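Local coordinates for protein alpha-galactosidase (Lactobacillus brevis, PDB 3MI6) that probably hydrolyses terminal, non-reducing alpha-D-galactose residues of alpha-D-galactosides, including galactose oligosaccharides and galactomannans, at residues S653-S658 / K662-A667; V623-C628 / L731-A736; F447-A452 / D458-L463; D423-Q426 / W431-H434; F12-D17 / Y21-M26. One frame throughout, in Å; residues are numbered along the deposited sequence.

Interaction 1 (S653-S658 / K662-A667); sequences SWQVVS and KQAIAA
A667 and W654 face each other as an antiparallel hydrogen-bonded pair in the beta hairpin of strands 651-657 and 663-670, within the C-terminal beta domain. A667 N donates to W654 O at 2.8 Å, and W654 N returns the bond to A667 O at 3.0 Å. Their side chains share one face of the sheet, where the A667 methyl CB approaches the indole obliquely, 3.9 Å from W654 CZ3, and the rings of F599, F638 and Y669 also meet that indole. S658 closes the other end of the hairpin. With OG folded back between its backbone N and carbonyl carbon (chi1 63°), the hydroxyl reaches across to accept a hydrogen bond from Q663 N (to S658 OG 3.1 Å) and is also bonded to D660 OD1 in the turn. An alanine here would lose this hydroxyl and is likely to leave Q663 N and the D660 carboxylate each short of a partner. Beside it, S658 N points almost straight at Q663 O, 3.2 Å away at 177°.

Interaction 2 (V623-C628 / L731-A736); sequences VAFYKC and LFVVTA
The F625 ring and the L731 side chain approach from opposite directions, the aromatic ring reaching out from a helix and the leucine rising from a strand to meet it. The ring is put there by a first torsion of 179°, which sets CG opposite the backbone N and directs the ring toward the strand. L731 CD2 comes to the ring obliquely, 4.1 Å from F625 CE2. V733, two residues further along the strand, slides past the phenylalanine instead, and its CG2 lies at the ring edge, near the ring plane, 4.2 Å from F625 CZ. This is helix-on-sheet packing between two domains: helix 613-628 follows the last strand of the (beta/alpha)8 barrel, whereas strand 728-736 belongs to the antiparallel sheet of the C-terminal domain. The meeting is purely apolar and small, burying 97 Å² in all. I665 on the adjacent strand 663-670 also touches F625, and the rings of F598 and Y629 pack against it at planes of about 55°.

Interaction 3 (F447-A452 / D458-L463); sequences FVLDMA and DYLFKL
L460 CD1 is the one atom on which both side chains of the opposite segment converge, in the second turn of helix 454-471 of the (beta/alpha)8 barrel, which leads on to barrel strand 475-478. L449 comes to it tip to tip, its CD1 4.2 Å from L460 CD1. M451, modelled as selenomethionine, meets the same methyl from a direction roughly perpendicular to the leucine, with its SE 3.8 Å from L460 CD1. In M451, CG lies anti to the carbonyl carbon (chi1 -63°), and a bend at chi2 (-64°) brings SE round to the helix. The next layer holds these groups in place. Y504 and L511 of helix 500-518 touch M451 and L460 respectively, and V456 and V457, about one turn before L460 in helix 454-471, also pack on M451. Between L449 and M451 the chain makes an inverse gamma turn centred on D450, whose OD2 is hydrogen-bonded to S489 OG; the accompanying M451 N to L449 O bond is weak. Further out, D458 forms a salt bridge with R514, whose guanidinium also makes a cation-pi contact with F461. The M451 side chain lies about 6 Å from that of W478, a predicted substrate-binding residue, so this packing lies close to the predicted substrate site. Within the helix, K462 N bonds to D458 O at 3.0 Å, spanning the turn that carries L460.

Interaction 4 (D423-Q426 / W431-H434); sequences DLYQ and WLIH
W431 opens the contact by taking L424 against the six-membered part of its indole. The methyl L424 CD2 comes in obliquely, 3.8 Å from W431 CE3 and 3.9 Å from W431 CZ3, with the leucine running about perpendicular to the tryptophan. The indole is also stacked with H428 and touches V456 of helix 454-471. L432 follows and turns to Y425. Its CD1 lies at the edge of the phenol ring, close to the ring plane and 3.5 Å from Y425 CD1. With CG opposite the backbone N (chi1 174°), the tyrosine ring extends toward the leucine. L432 also rests on F447. After I433 has turned to V448, H434 fixes the end of the segment through a hydrogen bond from its imidazole to S438. The two apolar pairs bring together the ends of a short turn within the long loop that joins strands 417-418 and 447-448, an elaborated beta-to-alpha connection of the (beta/alpha)8 barrel.

Interaction 5 (F12-D17 / Y21-M26); sequences FHLQTD and YIFQIM
F12 and F23 bind each other through both backbone groups, F12 N to F23 O and F23 N to F12 O, each at 2.8 Å. L14 and Y21 repeat the pattern, with L14 N to Y21 O at 2.7 Å and Y21 N to L14 O at 3.0 Å, so four amides and four carbonyls of this antiparallel beta hairpin are satisfied across it. H13 and I22, the non-hydrogen-bonded pair in between, turn their backbone groups outward, to H4 on one flank and to I34 and Y35 on the other. Their side chains meet on their own face of the sheet: I22 CG1 sits over the centre of the imidazole, 3.4 Å from the H13 ring centroid, in a CH-pi contact helped by a first torsion of -175°, with CG opposite the backbone N, which brings the ring beside I22. An alanine in place of H13 would probably leave a gap beneath I22 and free its CG1-CD1 arm to turn. On the other face F12 CB lies over the F23 ring, 3.7 Å from F23 CZ, and the two rings lie at 19° to each other, so offset that they hardly overlap. Y21 OH is hydrogen-bonded to E76 and K162. The hairpin forms the middle of a four-stranded sheet flanked by strands 4-6 and 31-36, and its F12, L14 and F23 face packs on L134 of strand 132-140.

How the interactions relate
From the N terminus, interaction 5 first closes a short hairpin in the N-terminal beta region. Interaction 4 then closes a small loop in the barrel domain, and interaction 3 follows in series, closing the short turn between strand 447-448 and helix 454-471. These two touch: D450 N lies 2.7 Å from W431 O and V448 O 2.9 Å from I433 N, both probable hydrogen bonds, while Y459 packs on W431. Interaction 2 opens on helix 613-628, which follows the last barrel strand, and closes more than 100 residues later, tying barrel to C-terminal sheet; the hairpin of interaction 1 is nested inside that loop. Strands 663-670 and 728-736 are neighbours in one sheet. No pair crosses.

Interaction 1 (S653-S658 / K662-A667)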
# COMPACT_ATOMS: atom_id res chain seq x y z
N SER D 653 -11.99 -20.30 -2.63
CA SER D 653 -12.51 -21.24 -3.60
C SER D 653 -11.42 -21.91 -4.40
O SER D 653 -10.38 -21.32 -4.68
CB SER D 653 -13.49 -20.56 -4.55
OG SER D 653 -12.81 -19.69 -5.43
N TRP D 654 -11.68 -23.16 -4.77
CA TRP D 654 -10.79 -23.85 -5.69
C TRP D 654 -11.40 -24.94 -6.55
O TRP D 654 -12.61 -25.22 -6.49
CB TRP D 654 -9.52 -24.37 -5.00
CG TRP D 654 -9.48 -24.68 -3.52
CD1 TRP D 654 -8.59 -24.16 -2.57
CD2 TRP D 654 -10.28 -25.62 -2.82
NE1 TRP D 654 -8.81 -24.72 -1.32
CE2 TRP D 654 -9.84 -25.62 -1.45
CE3 TRP D 654 -11.31 -26.45 -3.19
CZ2 TRP D 654 -10.41 -26.42 -0.49
CZ3 TRP D 654 -11.87 -27.23 -2.25
CH2 TRP D 654 -11.43 -27.23 -0.91
N GLN D 655 -10.55 -25.56 -7.37
CA GLN D 655 -11.01 -26.46 -8.40
C GLN D 655 -10.01 -27.58 -8.69
O GLN D 655 -8.81 -27.34 -8.78
CB GLN D 655 -11.26 -25.65 -9.68
CG GLN D 655 -12.22 -26.28 -10.67
CD GLN D 655 -12.39 -25.46 -11.94
OE1 GLN D 655 -12.72 -25.99 -13.01
NE2 GLN D 655 -12.17 -24.16 -11.83
N VAL D 656 -10.50 -28.81 -8.84
CA VAL D 656 -9.67 -29.88 -9.40
C VAL D 656 -10.18 -30.27 -10.79
O VAL D 656 -11.40 -30.38 -11.00
CB VAL D 656 -9.65 -31.12 -8.50
CG1 VAL D 656 -8.85 -30.85 -7.26
CG2 VAL D 656 -11.06 -31.53 -8.14
N VAL D 657 -9.25 -30.47 -11.73
CA VAL D 657 -9.58 -30.76 -13.12
C VAL D 657 -8.89 -32.05 -13.57
O VAL D 657 -7.71 -32.28 -13.26
CB VAL D 657 -9.15 -29.60 -14.07
CG1 VAL D 657 -9.61 -29.85 -15.49
CG2 VAL D 657 -9.67 -28.26 -13.58
N SER D 658 -9.62 -32.89 -14.29
CA SER D 658 -9.09 -34.12 -14.87
C SER D 658 -8.02 -33.90 -15.97
O SER D 658 -7.79 -32.76 -16.41
CB SER D 658 -10.24 -34.94 -15.43
OG SER D 658 -10.86 -34.22 -16.48
N LYS D 662 -12.31 -32.89 -19.11
CA LYS D 662 -13.72 -33.19 -19.34
C LYS D 662 -14.51 -33.35 -18.04
O LYS D 662 -15.73 -33.48 -18.07
CB LYS D 662 -13.87 -34.47 -20.17
CG LYS D 662 -13.49 -34.35 -21.64
CD LYS D 662 -13.43 -35.74 -22.26
CE LYS D 662 -12.92 -35.75 -23.70
NZ LYS D 662 -12.90 -37.18 -24.18
N GLN D 663 -13.81 -33.36 -16.91
CA GLN D 663 -14.50 -33.35 -15.64
C GLN D 663 -13.83 -32.36 -14.71
O GLN D 663 -12.63 -32.11 -14.83
CB GLN D 663 -14.53 -34.74 -15.00
CG GLN D 663 -15.41 -35.76 -15.72
CD GLN D 663 -16.19 -36.66 -14.74
OE1 GLN D 663 -17.40 -36.46 -14.52
NE2 GLN D 663 -15.49 -37.63 -14.14
N ALA D 664 -14.62 -31.77 -13.81
CA ALA D 664 -14.06 -30.86 -12.80
C ALA D 664 -14.98 -30.74 -11.61
O ALA D 664 -16.19 -30.86 -11.75
CB ALA D 664 -13.78 -29.49 -13.39
N ILE D 665 -14.40 -30.53 -10.44
CA ILE D 665 -15.17 -30.12 -9.28
C ILE D 665 -14.61 -28.83 -8.68
O ILE D 665 -13.44 -28.76 -8.32
CB ILE D 665 -15.24 -31.20 -8.24
CG1 ILE D 665 -16.16 -32.32 -8.74
CG2 ILE D 665 -15.76 -30.64 -6.93
CD1 ILE D 665 -16.24 -33.53 -7.82
N ALA D 666 -15.46 -27.82 -8.60
CA ALA D 666 -15.12 -26.53 -8.00
C ALA D 666 -15.84 -26.39 -6.67
O ALA D 666 -16.85 -27.05 -6.41
CB ALA D 666 -15.51 -25.39 -8.93
N ALA D 667 -15.32 -25.54 -5.80
CA ALA D 667 -15.96 -25.34 -4.52
C ALA D 667 -15.71 -23.92 -4.11
O ALA D 667 -14.60 -23.43 -4.26
CB ALA D 667 -15.41 -26.28 -3.49

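Interaction 2 (V623-C628 / L731-A736)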
# COMPACT_ATOMS: atom_id res chain seq x y z
N VAL D 623 -19.34 -40.34 1.43
CA VAL D 623 -18.40 -41.40 1.08
C VAL D 623 -18.61 -41.95 -0.34
O VAL D 623 -17.64 -42.17 -1.07
CB VAL D 623 -18.44 -42.54 2.13
CG1 VAL D 623 -17.54 -43.71 1.71
CG2 VAL D 623 -18.02 -42.00 3.49
N ALA D 624 -19.87 -42.17 -0.73
CA ALA D 624 -20.19 -42.61 -2.09
C ALA D 624 -19.82 -41.53 -3.08
O ALA D 624 -19.28 -41.80 -4.16
CB ALA D 624 -21.65 -42.94 -2.21
N PHE D 625 -20.09 -40.29 -2.71
CA PHE D 625 -19.73 -39.17 -3.56
C PHE D 625 -18.22 -39.10 -3.72
O PHE D 625 -17.70 -38.97 -4.83
CB PHE D 625 -20.24 -37.85 -2.98
CG PHE D 625 -19.86 -36.66 -3.79
CD1 PHE D 625 -20.42 -36.46 -5.05
CD2 PHE D 625 -18.97 -35.73 -3.31
CE1 PHE D 625 -20.08 -35.37 -5.80
CE2 PHE D 625 -18.63 -34.62 -4.07
CZ PHE D 625 -19.19 -34.44 -5.30
N TYR D 626 -17.50 -39.16 -2.60
CA TYR D 626 -16.06 -39.03 -2.64
C TYR D 626 -15.43 -40.14 -3.44
O TYR D 626 -14.51 -39.90 -4.23
CB TYR D 626 -15.48 -39.01 -1.23
CG TYR D 626 -13.98 -38.83 -1.21
CD1 TYR D 626 -13.41 -37.57 -1.40
CD2 TYR D 626 -13.13 -39.91 -0.97
CE1 TYR D 626 -12.03 -37.40 -1.37
CE2 TYR D 626 -11.75 -39.75 -0.94
CZ TYR D 626 -11.21 -38.49 -1.13
OH TYR D 626 -9.85 -38.32 -1.09
N LYS D 627 -15.92 -41.37 -3.24
CA LYS D 627 -15.41 -42.54 -3.95
C LYS D 627 -15.62 -42.41 -5.47
O LYS D 627 -14.72 -42.72 -6.25
CB LYS D 627 -16.08 -43.82 -3.45
CG LYS D 627 -15.68 -44.29 -2.05
CD LYS D 627 -16.42 -45.58 -1.71
CE LYS D 627 -15.93 -46.21 -0.43
NZ LYS D 627 -16.57 -47.54 -0.19
N CYS D 628 -16.80 -41.95 -5.86
CA CYS D 628 -17.18 -41.75 -7.26
C CYS D 628 -16.15 -40.86 -7.94
O CYS D 628 -15.80 -41.07 -9.08
CB CYS D 628 -18.59 -41.12 -7.33
SG CYS D 628 -19.50 -41.02 -8.96
N LEU D 731 -20.79 -26.25 -4.08
CA LEU D 731 -20.06 -27.23 -4.85
C LEU D 731 -20.56 -27.22 -6.29
O LEU D 731 -21.75 -27.03 -6.54
CB LEU D 731 -20.32 -28.61 -4.26
CG LEU D 731 -19.18 -29.57 -3.96
CD1 LEU D 731 -18.08 -28.92 -3.11
CD2 LEU D 731 -19.78 -30.76 -3.25
N PHE D 732 -19.66 -27.45 -7.23
CA PHE D 732 -19.95 -27.39 -8.65
C PHE D 732 -19.32 -28.57 -9.39
O PHE D 732 -18.13 -28.55 -9.70
CB PHE D 732 -19.37 -26.10 -9.21
CG PHE D 732 -19.95 -24.86 -8.61
CD1 PHE D 732 -21.18 -24.37 -9.02
CD2 PHE D 732 -19.25 -24.15 -7.64
CE1 PHE D 732 -21.70 -23.22 -8.47
CE2 PHE D 732 -19.78 -22.99 -7.09
CZ PHE D 732 -21.00 -22.53 -7.50
N VAL D 733 -20.12 -29.59 -9.69
CA VAL D 733 -19.67 -30.73 -10.48
C VAL D 733 -19.81 -30.45 -11.98
O VAL D 733 -20.92 -30.27 -12.49
CB VAL D 733 -20.48 -31.98 -10.14
CG1 VAL D 733 -19.98 -33.17 -10.93
CG2 VAL D 733 -20.44 -32.25 -8.65
N VAL D 734 -18.68 -30.42 -12.68
CA VAL D 734 -18.67 -30.04 -14.09
C VAL D 734 -18.48 -31.24 -14.99
O VAL D 734 -17.47 -31.92 -14.91
CB VAL D 734 -17.55 -29.03 -14.38
CG1 VAL D 734 -17.54 -28.65 -15.84
CG2 VAL D 734 -17.71 -27.79 -13.51
N THR D 735 -19.47 -31.51 -15.84
CA THR D 735 -19.41 -32.64 -16.75
C THR D 735 -19.37 -32.16 -18.19
O THR D 735 -20.18 -31.32 -18.60
CB THR D 735 -20.65 -33.56 -16.63
OG1 THR D 735 -20.79 -34.04 -15.29
CG2 THR D 735 -20.54 -34.75 -17.59
N ALA D 736 -18.45 -32.71 -18.97
CA ALA D 736 -18.42 -32.47 -20.40
C ALA D 736 -19.59 -33.15 -21.14
O ALA D 736 -19.91 -34.33 -20.89
CB ALA D 736 -17.07 -32.90 -21.00

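Interaction 3 (F447-A452 / D458-L463)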
# COMPACT_ATOMS: atom_id res chain seq x y z
N PHE D 447 10.20 -37.52 26.29
CA PHE D 447 11.52 -37.10 25.86
C PHE D 447 11.87 -37.85 24.60
O PHE D 447 11.15 -38.77 24.22
CB PHE D 447 12.54 -37.41 26.95
CG PHE D 447 12.21 -36.76 28.24
CD1 PHE D 447 11.29 -37.34 29.10
CD2 PHE D 447 12.79 -35.55 28.59
CE1 PHE D 447 10.96 -36.73 30.27
CE2 PHE D 447 12.47 -34.94 29.77
CZ PHE D 447 11.55 -35.53 30.62
N VAL D 448 12.98 -37.49 23.95
CA VAL D 448 13.28 -38.09 22.66
C VAL D 448 14.45 -39.07 22.69
O VAL D 448 15.45 -38.85 23.37
CB VAL D 448 13.37 -37.03 21.51
CG1 VAL D 448 13.11 -35.62 22.02
CG2 VAL D 448 14.70 -37.09 20.81
N LEU D 449 14.29 -40.19 21.98
CA LEU D 449 15.35 -41.20 21.84
C LEU D 449 16.48 -40.71 20.97
O LEU D 449 16.26 -40.06 19.97
CB LEU D 449 14.80 -42.46 21.18
CG LEU D 449 13.70 -43.17 21.95
CD1 LEU D 449 13.08 -44.26 21.09
CD2 LEU D 449 14.30 -43.71 23.24
N ASP D 450 17.70 -41.07 21.33
CA ASP D 450 18.83 -40.76 20.46
C ASP D 450 18.84 -41.59 19.16
O ASP D 450 19.51 -42.61 19.05
CB ASP D 450 20.13 -40.92 21.22
CG ASP D 450 21.31 -40.46 20.43
OD1 ASP D 450 21.14 -40.21 19.23
OD2 ASP D 450 22.40 -40.35 21.01
N MSE D 451 18.10 -41.13 18.16
CA MSE D 451 18.05 -41.77 16.85
C MSE D 451 19.40 -41.80 16.15
O MSE D 451 19.54 -42.40 15.09
CB MSE D 451 17.07 -41.03 15.94
CG MSE D 451 15.62 -41.04 16.42
SE MSE D 451 14.88 -42.85 16.46
CE MSE D 451 15.11 -43.32 14.59
N ALA D 452 20.39 -41.13 16.73
CA ALA D 452 21.70 -41.07 16.12
C ALA D 452 22.43 -42.39 16.33
O ALA D 452 23.42 -42.67 15.67
CB ALA D 452 22.51 -39.93 16.70
N ASP D 458 17.71 -50.25 15.19
CA ASP D 458 17.56 -51.71 15.14
C ASP D 458 16.46 -52.21 16.06
O ASP D 458 15.68 -53.08 15.70
CB ASP D 458 18.86 -52.41 15.50
CG ASP D 458 19.92 -52.30 14.41
OD1 ASP D 458 19.58 -52.00 13.23
OD2 ASP D 458 21.11 -52.52 14.74
N TYR D 459 16.43 -51.65 17.26
CA TYR D 459 15.43 -52.00 18.26
C TYR D 459 14.04 -51.60 17.79
O TYR D 459 13.07 -52.32 18.02
CB TYR D 459 15.76 -51.34 19.60
CG TYR D 459 14.70 -51.51 20.67
CD1 TYR D 459 14.62 -52.68 21.42
CD2 TYR D 459 13.79 -50.50 20.93
CE1 TYR D 459 13.64 -52.84 22.41
CE2 TYR D 459 12.82 -50.65 21.90
CZ TYR D 459 12.75 -51.82 22.64
OH TYR D 459 11.78 -51.95 23.60
N LEU D 460 13.96 -50.44 17.14
CA LEU D 460 12.67 -49.94 16.69
C LEU D 460 12.21 -50.70 15.46
O LEU D 460 11.05 -51.10 15.37
CB LEU D 460 12.73 -48.44 16.42
CG LEU D 460 12.95 -47.61 17.69
CD1 LEU D 460 13.13 -46.15 17.34
CD2 LEU D 460 11.80 -47.80 18.65
N PHE D 461 13.12 -50.92 14.51
CA PHE D 461 12.79 -51.70 13.33
C PHE D 461 12.26 -53.07 13.72
O PHE D 461 11.26 -53.53 13.19
CB PHE D 461 13.97 -51.86 12.39
CG PHE D 461 13.71 -52.86 11.30
CD1 PHE D 461 13.13 -52.46 10.11
CD2 PHE D 461 14.02 -54.19 11.48
CE1 PHE D 461 12.89 -53.38 9.11
CE2 PHE D 461 13.78 -55.11 10.49
CZ PHE D 461 13.21 -54.71 9.30
N LYS D 462 12.94 -53.74 14.64
CA LYS D 462 12.51 -55.06 15.07
C LYS D 462 11.12 -55.03 15.69
O LYS D 462 10.28 -55.87 15.37
CB LYS D 462 13.52 -55.70 16.02
CG LYS D 462 12.99 -56.97 16.68
CD LYS D 462 14.00 -57.64 17.59
CE LYS D 462 13.32 -58.67 18.49
NZ LYS D 462 14.20 -59.10 19.61
N LEU D 463 10.88 -54.07 16.59
CA LEU D 463 9.59 -53.94 17.27
C LEU D 463 8.40 -53.63 16.34
O LEU D 463 7.29 -54.12 16.54
CB LEU D 463 9.67 -52.89 18.37
CG LEU D 463 9.59 -53.56 19.74
CD1 LEU D 463 9.66 -52.57 20.88
CD2 LEU D 463 8.30 -54.36 19.80

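Interaction 4 (D423-Q426 / W431-H434)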
# COMPACT_ATOMS: atom_id res chain seq x y z
N ASP D 423 8.88 -49.40 30.46
CA ASP D 423 9.82 -50.53 30.42
C ASP D 423 11.12 -50.22 29.67
O ASP D 423 12.19 -50.70 30.04
CB ASP D 423 9.15 -51.77 29.78
CG ASP D 423 8.07 -52.41 30.67
OD1 ASP D 423 7.71 -51.83 31.73
OD2 ASP D 423 7.58 -53.51 30.29
N LEU D 424 11.01 -49.44 28.60
CA LEU D 424 12.15 -49.14 27.75
C LEU D 424 13.15 -48.31 28.55
O LEU D 424 14.36 -48.52 28.47
CB LEU D 424 11.71 -48.36 26.51
CG LEU D 424 12.43 -48.58 25.19
CD1 LEU D 424 12.09 -47.46 24.20
CD2 LEU D 424 13.92 -48.65 25.38
N TYR D 425 12.63 -47.37 29.33
CA TYR D 425 13.48 -46.43 30.02
C TYR D 425 14.30 -47.18 31.05
O TYR D 425 15.45 -46.84 31.32
CB TYR D 425 12.66 -45.32 30.66
CG TYR D 425 13.49 -44.38 31.50
CD1 TYR D 425 14.37 -43.49 30.92
CD2 TYR D 425 13.39 -44.40 32.89
CE1 TYR D 425 15.14 -42.63 31.69
CE2 TYR D 425 14.15 -43.56 33.67
CZ TYR D 425 15.02 -42.67 33.07
OH TYR D 425 15.78 -41.83 33.86
N GLN D 426 13.71 -48.23 31.61
CA GLN D 426 14.37 -48.99 32.66
C GLN D 426 15.40 -49.94 32.07
O GLN D 426 16.20 -50.53 32.81
CB GLN D 426 13.32 -49.73 33.49
CG GLN D 426 12.01 -48.95 33.60
CD GLN D 426 11.43 -48.93 35.01
OE1 GLN D 426 12.06 -48.45 35.95
NE2 GLN D 426 10.20 -49.43 35.15
N TRP D 431 19.50 -43.95 26.52
CA TRP D 431 18.96 -43.74 25.18
C TRP D 431 18.20 -42.41 25.02
O TRP D 431 18.00 -41.96 23.90
CB TRP D 431 18.05 -44.91 24.79
CG TRP D 431 18.78 -46.12 24.30
CD1 TRP D 431 20.12 -46.38 24.39
CD2 TRP D 431 18.21 -47.26 23.63
NE1 TRP D 431 20.42 -47.60 23.82
CE2 TRP D 431 19.26 -48.16 23.35
CE3 TRP D 431 16.91 -47.60 23.24
CZ2 TRP D 431 19.05 -49.37 22.70
CZ3 TRP D 431 16.70 -48.80 22.60
CH2 TRP D 431 17.76 -49.68 22.33
N LEU D 432 17.77 -41.81 26.14
CA LEU D 432 17.22 -40.45 26.17
C LEU D 432 18.24 -39.38 25.80
O LEU D 432 19.25 -39.23 26.46
CB LEU D 432 16.77 -40.11 27.59
CG LEU D 432 15.28 -40.03 27.91
CD1 LEU D 432 14.77 -41.41 28.16
CD2 LEU D 432 15.05 -39.16 29.13
N ILE D 433 17.96 -38.60 24.76
CA ILE D 433 18.76 -37.41 24.48
C ILE D 433 18.82 -36.48 25.69
O ILE D 433 17.82 -35.85 26.06
CB ILE D 433 18.18 -36.64 23.30
CG1 ILE D 433 18.22 -37.51 22.05
CG2 ILE D 433 18.95 -35.35 23.09
CD1 ILE D 433 17.89 -36.76 20.78
N HIS D 434 19.99 -36.38 26.30
CA HIS D 434 20.11 -35.57 27.51
C HIS D 434 21.49 -34.96 27.63
O HIS D 434 22.48 -35.64 27.42
CB HIS D 434 19.84 -36.43 28.73
CG HIS D 434 19.99 -35.70 30.02
ND1 HIS D 434 21.02 -35.95 30.91
CD2 HIS D 434 19.25 -34.71 30.57
CE1 HIS D 434 20.89 -35.15 31.95
NE2 HIS D 434 19.83 -34.39 31.77

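Interaction 5 (F12-D17 / Y21-M26)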
# COMPACT_ATOMS: atom_id res chain seq x y z
N PHE D 12 28.07 -23.81 -18.90
CA PHE D 12 27.05 -24.80 -18.64
C PHE D 12 25.71 -24.12 -18.66
O PHE D 12 25.50 -23.11 -17.99
CB PHE D 12 27.30 -25.46 -17.30
CG PHE D 12 28.67 -26.05 -17.19
CD1 PHE D 12 28.88 -27.38 -17.50
CD2 PHE D 12 29.75 -25.26 -16.84
CE1 PHE D 12 30.14 -27.92 -17.43
CE2 PHE D 12 31.01 -25.80 -16.77
CZ PHE D 12 31.20 -27.13 -17.06
N HIS D 13 24.80 -24.70 -19.43
CA HIS D 13 23.53 -24.11 -19.72
C HIS D 13 22.50 -25.21 -19.67
O HIS D 13 22.48 -26.11 -20.50
CB HIS D 13 23.61 -23.49 -21.11
CG HIS D 13 22.40 -22.72 -21.53
ND1 HIS D 13 21.11 -23.13 -21.24
CD2 HIS D 13 22.28 -21.59 -22.26
CE1 HIS D 13 20.25 -22.27 -21.76
NE2 HIS D 13 20.93 -21.32 -22.38
N LEU D 14 21.64 -25.15 -18.66
CA LEU D 14 20.53 -26.08 -18.49
C LEU D 14 19.21 -25.57 -19.14
O LEU D 14 18.79 -24.42 -18.91
CB LEU D 14 20.34 -26.34 -16.99
CG LEU D 14 21.37 -27.23 -16.27
CD1 LEU D 14 22.75 -26.63 -16.21
CD2 LEU D 14 20.88 -27.59 -14.85
N GLN D 15 18.58 -26.40 -19.96
CA GLN D 15 17.30 -26.07 -20.60
C GLN D 15 16.18 -27.04 -20.27
O GLN D 15 16.26 -28.23 -20.59
CB GLN D 15 17.43 -25.99 -22.12
CG GLN D 15 18.14 -24.75 -22.63
CD GLN D 15 17.89 -24.54 -24.10
OE1 GLN D 15 17.83 -25.50 -24.87
NE2 GLN D 15 17.75 -23.29 -24.51
N THR D 16 15.14 -26.53 -19.62
CA THR D 16 13.92 -27.28 -19.43
C THR D 16 12.99 -26.91 -20.60
O THR D 16 13.40 -26.19 -21.51
CB THR D 16 13.27 -26.97 -18.06
OG1 THR D 16 13.30 -25.56 -17.83
CG2 THR D 16 14.05 -27.63 -16.96
N ASP D 17 11.76 -27.39 -20.59
CA ASP D 17 10.84 -26.97 -21.63
C ASP D 17 10.72 -25.43 -21.75
O ASP D 17 10.61 -24.91 -22.87
CB ASP D 17 9.49 -27.64 -21.46
CG ASP D 17 9.52 -29.10 -21.84
OD1 ASP D 17 10.58 -29.52 -22.36
OD2 ASP D 17 8.52 -29.83 -21.63
N TYR D 21 18.73 -22.13 -16.99
CA TYR D 21 19.67 -21.86 -15.92
C TYR D 21 21.05 -21.93 -16.57
O TYR D 21 21.40 -22.94 -17.17
CB TYR D 21 19.51 -22.95 -14.86
CG TYR D 21 20.19 -22.72 -13.52
CD1 TYR D 21 21.56 -22.83 -13.39
CD2 TYR D 21 19.44 -22.46 -12.38
CE1 TYR D 21 22.18 -22.64 -12.17
CE2 TYR D 21 20.04 -22.28 -11.15
CZ TYR D 21 21.41 -22.38 -11.05
OH TYR D 21 22.01 -22.20 -9.83
N ILE D 22 21.81 -20.85 -16.50
CA ILE D 22 23.11 -20.79 -17.16
C ILE D 22 24.19 -20.32 -16.20
O ILE D 22 24.03 -19.29 -15.53
CB ILE D 22 23.09 -19.79 -18.33
CG1 ILE D 22 21.91 -20.05 -19.27
CG2 ILE D 22 24.40 -19.84 -19.10
CD1 ILE D 22 21.67 -18.89 -20.26
N PHE D 23 25.30 -21.06 -16.13
CA PHE D 23 26.49 -20.57 -15.43
C PHE D 23 27.79 -20.85 -16.17
O PHE D 23 27.80 -21.60 -17.15
CB PHE D 23 26.56 -21.10 -13.99
CG PHE D 23 26.68 -22.60 -13.88
CD1 PHE D 23 25.57 -23.41 -14.01
CD2 PHE D 23 27.91 -23.18 -13.59
CE1 PHE D 23 25.68 -24.78 -13.88
CE2 PHE D 23 28.03 -24.57 -13.46
CZ PHE D 23 26.91 -25.36 -13.60
N GLN D 24 28.88 -20.25 -15.69
CA GLN D 24 30.16 -20.30 -16.38
C GLN D 24 31.34 -20.40 -15.41
O GLN D 24 31.37 -19.72 -14.39
CB GLN D 24 30.33 -19.07 -17.26
CG GLN D 24 31.55 -19.09 -18.15
CD GLN D 24 31.65 -17.85 -19.05
OE1 GLN D 24 31.27 -16.74 -18.66
NE2 GLN D 24 32.16 -18.05 -20.27
N ILE D 25 32.31 -21.25 -15.74
CA ILE D 25 33.56 -21.29 -14.98
C ILE D 25 34.36 -20.04 -15.32
O ILE D 25 34.46 -19.65 -16.49
CB ILE D 25 34.38 -22.54 -15.28
CG1 ILE D 25 33.60 -23.79 -14.90
CG2 ILE D 25 35.67 -22.51 -14.49
CD1 ILE D 25 33.16 -23.81 -13.44
N MSE D 26 34.93 -19.42 -14.31
CA MSE D 26 35.50 -18.10 -14.49
C MSE D 26 37.01 -18.01 -14.33
O MSE D 26 37.69 -18.95 -13.90
CB MSE D 26 34.82 -17.13 -13.54
CG MSE D 26 33.31 -17.06 -13.74
SE MSE D 26 32.69 -15.35 -13.09
CE MSE D 26 33.26 -15.46 -11.21